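Transcriptional regulator nlh2 (Aquifex aeolicus, PDB 4G3V) is a sigma54-dependent transcriptional activator whose GAF domain, crystallised here alone in an inactive state, probably regulates the activator's output. Local coordinates at residues Gly85-Val89 with Ile116-Lys121. Sequence-based numbering, arbitrary orientation.
Sequences GIPLV and IAAPIK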
loop_
_atom_site.group_PDB
_atom_site.type_symbol
_atom_site.label_atom_id
_atom_site.label_comp_id
_atom_site.label_asym_id
_atom_site.label_seq_id
_atom_site.Cartn_x
_atom_site.Cartn_y
_atom_site.Cartn_z
ATOM N N GLY A 85 7.306 -1.521 -16.410
ATOM C CA GLY A 85 7.124 -1.152 -15.025
ATOM C C GLY A 85 5.782 -0.467 -14.820
ATOM O O GLY A 85 5.627 0.376 -13.943
ATOM N N ILE A 86 4.811 -0.827 -15.651
ATOM C CA ILE A 86 3.444 -0.357 -15.468
ATOM C C ILE A 86 2.489 -1.544 -15.492
ATOM O O ILE A 86 2.737 -2.535 -16.184
ATOM C CB ILE A 86 3.047 0.688 -16.523
ATOM C CG1 ILE A 86 3.046 0.088 -17.920
ATOM C CG2 ILE A 86 4.010 1.875 -16.477
ATOM C CD1 ILE A 86 2.775 1.146 -19.053
ATOM N N PRO A 87 1.401 -1.462 -14.717
ATOM C CA PRO A 87 0.538 -2.641 -14.603
ATOM C C PRO A 87 -0.303 -2.906 -15.842
ATOM O O PRO A 87 -0.546 -1.991 -16.669
ATOM C CB PRO A 87 -0.367 -2.321 -13.405
ATOM C CG PRO A 87 -0.279 -0.885 -13.186
ATOM C CD PRO A 87 0.963 -0.349 -13.861
ATOM N N LEU A 88 -0.747 -4.155 -15.960
ATOM C CA LEU A 88 -1.749 -4.515 -16.952
ATOM C C LEU A 88 -2.948 -5.188 -16.282
ATOM O O LEU A 88 -2.795 -6.031 -15.389
ATOM C CB LEU A 88 -1.154 -5.432 -18.021
ATOM C CG LEU A 88 -0.401 -4.691 -19.133
ATOM C CD1 LEU A 88 0.389 -5.675 -19.991
ATOM C CD2 LEU A 88 -1.374 -3.887 -19.995
ATOM N N VAL A 89 -4.131 -4.814 -16.746
ATOM C CA VAL A 89 -5.397 -5.346 -16.250
ATOM C C VAL A 89 -6.156 -5.859 -17.469
ATOM O O VAL A 89 -6.644 -5.059 -18.278
ATOM C CB VAL A 89 -6.199 -4.227 -15.553
ATOM C CG1 VAL A 89 -7.538 -4.749 -15.041
ATOM C CG2 VAL A 89 -5.365 -3.618 -14.434
ATOM N N ILE A 116 -4.442 -9.765 -13.720
ATOM C CA ILE A 116 -3.882 -8.488 -13.273
ATOM C C ILE A 116 -2.429 -8.717 -12.894
ATOM O O ILE A 116 -2.127 -9.585 -12.082
ATOM C CB ILE A 116 -4.623 -7.913 -12.060
ATOM C CG1 ILE A 116 -6.084 -7.648 -12.408
ATOM C CG2 ILE A 116 -3.938 -6.625 -11.568
ATOM C CD1 ILE A 116 -6.919 -7.226 -11.224
ATOM N N ALA A 117 -1.539 -7.937 -13.489
ATOM C CA ALA A 117 -0.120 -8.063 -13.231
ATOM C C ALA A 117 0.417 -6.693 -12.849
ATOM O O ALA A 117 0.185 -5.701 -13.561
ATOM C CB ALA A 117 0.596 -8.618 -14.455
ATOM N N ALA A 118 1.111 -6.634 -11.716
ATOM C CA ALA A 118 1.629 -5.372 -11.203
ATOM C C ALA A 118 3.111 -5.501 -10.898
ATOM O O ALA A 118 3.579 -6.545 -10.399
ATOM C CB ALA A 118 0.884 -4.953 -9.954
ATOM N N PRO A 119 3.855 -4.429 -11.161
ATOM C CA PRO A 119 5.301 -4.464 -10.942
ATOM C C PRO A 119 5.641 -4.381 -9.455
ATOM O O PRO A 119 4.893 -3.809 -8.644
ATOM C CB PRO A 119 5.802 -3.221 -11.677
ATOM C CG PRO A 119 4.663 -2.282 -11.634
ATOM C CD PRO A 119 3.398 -3.114 -11.639
ATOM N N ILE A 120 6.770 -4.991 -9.123
ATOM C CA ILE A 120 7.362 -4.928 -7.802
ATOM C C ILE A 120 8.656 -4.147 -7.976
ATOM O O ILE A 120 9.596 -4.637 -8.611
ATOM C CB ILE A 120 7.671 -6.347 -7.277
ATOM C CG1 ILE A 120 6.379 -7.135 -7.102
ATOM C CG2 ILE A 120 8.419 -6.288 -5.951
ATOM C CD1 ILE A 120 6.593 -8.635 -6.880
ATOM N N LYS A 121 8.692 -2.937 -7.422
ATOM C CA LYS A 121 9.784 -1.998 -7.665
ATOM C C LYS A 121 10.572 -1.651 -6.416
ATOM O O LYS A 121 9.996 -1.410 -5.353
ATOM C CB LYS A 121 9.235 -0.702 -8.237
ATOM C CG LYS A 121 8.641 -0.850 -9.627
ATOM C CD LYS A 121 8.403 0.518 -10.255
ATOM C CE LYS A 121 7.668 0.404 -11.551
ATOM N NZ LYS A 121 7.469 1.741 -12.187
#
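At the edge, within one chain, of a GAF-domain antiparallel sheet, the short strand 88-90 pairs with strand 113-122 and illustrates how backbone bonds and side-chain contacts together join an edge strand. Leu88 and Ala117 form a hydrogen-bonded antiparallel pair that satisfies both partners: Leu88 N donates to Ala117 O and Ala117 N to Leu88 O, each at 3.0 Å. Leu88 O also receives a CA-H...O contact from Ile116 CA at 3.4 Å. Continued toward Gly85, the register would set Ile86 opposite Pro119, whose N has no hydrogen to donate, and the backbones have separated there; instead the rings of Pro87 and Pro119 touch, Pro87 CB lying 4.2 Å from Pro119 CD. On the other edge of strand 113-122, the backbones of Ile116, Ala118 and Ile120 bond to strand 125-135. Val89 and Ile116, a non-hydrogen-bonded pair, meet beneath helix 139-162, where both touch Leu142, whereas Leu88 and Ala117 face Val81 of helix 76-84. That helix gives way to Gly85, whose positive phi suits glycine. Its carbonyl is met by a side chain, not backbone: Lys121, extended from chi2 through chi4, donates a hydrogen bond from NZ to Gly85 O at 2.9 Å.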